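Local coordinates for phytoene synthase (Enterococcus hirae, PDB 5IYS), which probably joins two prenyl diphosphates head to head in the manner of squalene and phytoene synthases, and binds two molecules of farnesyl thiodiphosphate, a substrate analogue, with magnesium, at residues S29-F34 against S44-Y49. Sequence-based numbering, arbitrary orientation.
With FPS (S-[(2E,6E)-3,7,11-trimethyldodeca-2,6,10-trienyl] trihydrogen thiodiphosphate), chain H; FPS (S-[(2E,6E)-3,7,11-trimethyldodeca-2,6,10-trienyl] trihydrogen thiodiphosphate), chain G.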
loop_
_atom_site.group_PDB
_atom_site.type_symbol
_atom_site.label_atom_id
_atom_site.label_comp_id
_atom_site.label_asym_id
_atom_site.label_seq_id
_atom_site.Cartn_x
_atom_site.Cartn_y
_atom_site.Cartn_z
ATOM N N SER A 29 -1.200 0.776 11.548
ATOM C CA SER A 29 -1.636 -0.510 10.982
ATOM C C SER A 29 -0.507 -1.389 10.452
ATOM O O SER A 29 -0.427 -2.563 10.776
ATOM C CB SER A 29 -2.622 -0.308 9.831
ATOM O OG SER A 29 -3.907 0.100 10.289
ATOM N N PHE A 30 0.290 -0.856 9.536
ATOM C CA PHE A 30 1.342 -1.664 8.913
ATOM C C PHE A 30 2.474 -1.898 9.898
ATOM O O PHE A 30 3.121 -2.932 9.862
ATOM C CB PHE A 30 1.827 -0.987 7.626
ATOM C CG PHE A 30 0.876 -1.145 6.462
ATOM C CD1 PHE A 30 0.231 -2.347 6.234
ATOM C CD2 PHE A 30 0.652 -0.102 5.577
ATOM C CE1 PHE A 30 -0.655 -2.492 5.154
ATOM C CE2 PHE A 30 -0.199 -0.246 4.479
ATOM C CZ PHE A 30 -0.860 -1.447 4.271
ATOM N N TYR A 31 2.701 -0.963 10.819
ATOM C CA TYR A 31 3.681 -1.200 11.869
ATOM C C TYR A 31 3.247 -2.351 12.750
ATOM O O TYR A 31 4.050 -3.223 13.037
ATOM C CB TYR A 31 3.900 0.048 12.768
ATOM C CG TYR A 31 4.984 -0.142 13.800
ATOM C CD1 TYR A 31 6.235 -0.631 13.441
ATOM C CD2 TYR A 31 4.822 0.314 15.113
ATOM C CE1 TYR A 31 7.234 -0.819 14.364
ATOM C CE2 TYR A 31 5.842 0.171 16.046
ATOM C CZ TYR A 31 7.053 -0.366 15.661
ATOM O OH TYR A 31 8.070 -0.512 16.587
ATOM N N LEU A 32 1.986 -2.351 13.189
ATOM C CA LEU A 32 1.489 -3.452 14.023
ATOM C C LEU A 32 1.561 -4.775 13.249
ATOM O O LEU A 32 2.121 -5.765 13.737
ATOM C CB LEU A 32 0.025 -3.191 14.372
ATOM C CG LEU A 32 -0.662 -4.321 15.156
ATOM C CD1 LEU A 32 0.171 -4.578 16.405
ATOM C CD2 LEU A 32 -2.071 -3.866 15.533
ATOM N N ALA A 33 1.052 -4.777 12.018
ATOM C CA ALA A 33 1.005 -6.014 11.242
ATOM C C ALA A 33 2.425 -6.538 10.994
ATOM O O ALA A 33 2.742 -7.676 11.349
ATOM C CB ALA A 33 0.290 -5.773 9.939
ATOM N N PHE A 34 3.314 -5.699 10.461
ATOM C CA PHE A 34 4.632 -6.188 10.065
ATOM C C PHE A 34 5.596 -6.401 11.195
ATOM O O PHE A 34 6.608 -7.065 11.032
ATOM C CB PHE A 34 5.237 -5.370 8.914
ATOM C CG PHE A 34 4.567 -5.634 7.584
ATOM C CD1 PHE A 34 4.642 -6.889 7.010
ATOM C CD2 PHE A 34 3.726 -4.690 7.009
ATOM C CE1 PHE A 34 3.980 -7.161 5.804
ATOM C CE2 PHE A 34 3.089 -4.933 5.785
ATOM C CZ PHE A 34 3.226 -6.166 5.172
ATOM N N SER A 44 13.595 -4.649 7.606
ATOM C CA SER A 44 13.731 -4.557 6.153
ATOM C C SER A 44 12.449 -3.989 5.551
ATOM O O SER A 44 12.511 -3.109 4.709
ATOM C CB SER A 44 14.057 -5.923 5.548
ATOM O OG SER A 44 15.312 -6.411 6.042
ATOM N N VAL A 45 11.294 -4.453 6.003
ATOM C CA VAL A 45 10.039 -3.842 5.565
ATOM C C VAL A 45 10.012 -2.355 5.914
ATOM O O VAL A 45 9.463 -1.546 5.158
ATOM C CB VAL A 45 8.829 -4.516 6.225
ATOM C CG1 VAL A 45 7.534 -3.781 5.836
ATOM C CG2 VAL A 45 8.690 -6.022 5.742
ATOM N N TYR A 46 10.425 -2.011 7.131
ATOM C CA TYR A 46 10.378 -0.598 7.517
ATOM C C TYR A 46 11.214 0.271 6.579
ATOM O O TYR A 46 10.872 1.420 6.346
ATOM C CB TYR A 46 10.864 -0.453 8.973
ATOM C CG TYR A 46 10.146 -1.326 9.990
ATOM C CD1 TYR A 46 8.840 -1.745 9.795
ATOM C CD2 TYR A 46 10.749 -1.611 11.224
ATOM C CE1 TYR A 46 8.185 -2.575 10.761
ATOM C CE2 TYR A 46 10.077 -2.343 12.206
ATOM C CZ TYR A 46 8.827 -2.858 11.950
ATOM O OH TYR A 46 8.228 -3.609 12.940
ATOM N N ALA A 47 12.386 -0.208 6.167
ATOM C CA ALA A 47 13.191 0.536 5.212
ATOM C C ALA A 47 12.407 0.758 3.920
ATOM O O ALA A 47 12.528 1.811 3.295
ATOM C CB ALA A 47 14.528 -0.220 4.921
ATOM N N VAL A 48 11.753 -0.293 3.429
ATOM C CA VAL A 48 10.986 -0.174 2.183
ATOM C C VAL A 48 9.812 0.777 2.359
ATOM O O VAL A 48 9.594 1.639 1.512
ATOM C CB VAL A 48 10.379 -1.554 1.763
ATOM C CG1 VAL A 48 9.382 -1.356 0.604
ATOM C CG2 VAL A 48 11.515 -2.458 1.331
ATOM N N TYR A 49 9.173 0.722 3.523
ATOM C CA TYR A 49 8.119 1.673 3.869
ATOM C C TYR A 49 8.626 3.120 3.802
ATOM O O TYR A 49 7.974 3.998 3.211
ATOM C CB TYR A 49 7.599 1.416 5.292
ATOM C CG TYR A 49 6.456 2.342 5.645
ATOM C CD1 TYR A 49 6.707 3.622 6.158
ATOM C CD2 TYR A 49 5.155 2.025 5.263
ATOM C CE1 TYR A 49 5.653 4.529 6.323
ATOM C CE2 TYR A 49 4.109 2.910 5.446
ATOM C CZ TYR A 49 4.374 4.164 5.973
ATOM O OH TYR A 49 3.337 5.069 6.136
HETATM C C1 FPS H . -0.822 5.537 0.292
HETATM S S1 FPS H . -2.175 5.739 -0.824
HETATM C C2 FPS H . 0.476 5.690 -0.463
HETATM C C3 FPS H . 0.956 4.805 -1.355
HETATM C C4 FPS H . 0.204 3.578 -1.797
HETATM C C5 FPS H . 2.303 5.098 -1.976
HETATM C C6 FPS H . 3.445 4.841 -0.994
HETATM C C7 FPS H . 3.277 3.497 -0.306
HETATM C C8 FPS H . 3.417 3.371 1.022
HETATM C C10 FPS H . 3.168 2.003 1.612
HETATM C C9 FPS H . 3.711 4.562 1.895
HETATM C C11 FPS H . 4.421 1.165 1.724
HETATM C C12 FPS H . 4.013 0.069 2.700
HETATM C C13 FPS H . 4.810 -0.950 3.069
HETATM C C14 FPS H . 6.210 -1.126 2.566
HETATM C C15 FPS H . 4.261 -1.965 4.021
HETATM P PA FPS H . -2.514 7.737 -0.571
HETATM O O1A FPS H . -1.303 8.495 -0.969
HETATM O O2A FPS H . -3.744 8.169 -1.515
HETATM O O3A FPS H . -3.096 7.938 0.929
HETATM P PB FPS H . -2.392 8.631 2.178
HETATM O O1B FPS H . -3.247 9.831 2.488
HETATM O O2B FPS H . -0.974 9.087 1.909
HETATM O O3B FPS H . -2.389 7.606 3.292
HETATM C C1 FPS G . -1.362 2.530 2.474
HETATM S S1 FPS G . 0.113 3.267 3.072
HETATM C C2 FPS G . -0.834 1.430 1.571
HETATM C C3 FPS G . -1.422 1.037 0.427
HETATM C C4 FPS G . -2.704 1.665 -0.033
HETATM C C5 FPS G . -0.828 -0.073 -0.418
HETATM C C6 FPS G . 0.471 -0.673 0.118
HETATM C C7 FPS G . 0.721 -1.989 -0.589
HETATM C C8 FPS G . 1.263 -3.049 0.037
HETATM C C10 FPS G . 1.579 -4.266 -0.807
HETATM C C9 FPS G . 1.628 -3.046 1.502
HETATM C C11 FPS G . 0.885 -5.489 -0.202
HETATM C C12 FPS G . 1.320 -6.762 -0.909
HETATM C C13 FPS G . 2.327 -7.565 -0.498
HETATM C C14 FPS G . 2.645 -8.822 -1.266
HETATM C C15 FPS G . 3.136 -7.265 0.737
HETATM P PA FPS G . -0.223 4.347 4.799
HETATM O O1A FPS G . 0.985 4.424 5.624
HETATM O O2A FPS G . -0.456 5.829 4.193
HETATM O O3A FPS G . -1.558 3.985 5.596
HETATM P PB FPS G . -2.902 4.762 5.115
HETATM O O1B FPS G . -3.137 5.985 5.959
HETATM O O2B FPS G . -3.964 3.691 5.197
HETATM O O3B FPS G . -2.843 5.253 3.685
#
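Tyr31 and Tyr46 reach out from two nearly antiparallel helices (159°) and meet at their rings, while Phe34 and Val45 pack beside them. The phenol end of Tyr46 comes up to the CD1-CE1 edge of Tyr31, its CE1 in the plane of that ring and its OH 3.3 Å from Tyr31 CE1. The planes stand at 58°, the centroids 5.4 Å apart. Tyr31 CG stands anti to the backbone N (chi1 -176°), which carries the ring toward Tyr46; its hydroxyl is hydrogen-bonded to Glu20. Phe34 turns one face to Val45, whose CG1 makes a CH-pi contact 4.3 Å from the ring centroid. The side chains cross at about a right angle, the methyl offset toward the rim.

Both helices help line the prenyl pocket, and helix 39-60 also carries Asp56 and Asp60, which bind magnesium in a DDxxD pattern as in trans-prenyl synthases. Phe34 CE2 lies 3.6 Å from C15 of FPS chain H, whose tail also runs past Tyr49, CD2 to C12 3.4 Å. Phe30 turns its ring edge to FPS chain G, CE2 3.4 Å from C2. Tyr49 OH donates a very short hydrogen bond, 2.5 Å, to diphosphate oxygen O1A of chain G, and is also hydrogen-bonded to Arg53 NE. Helix 13-26 packs on Tyr31, Tyr46 and Tyr49, helix 236-258 on Phe30 and Phe34, and helix 87-98 on Ala47 and Val48.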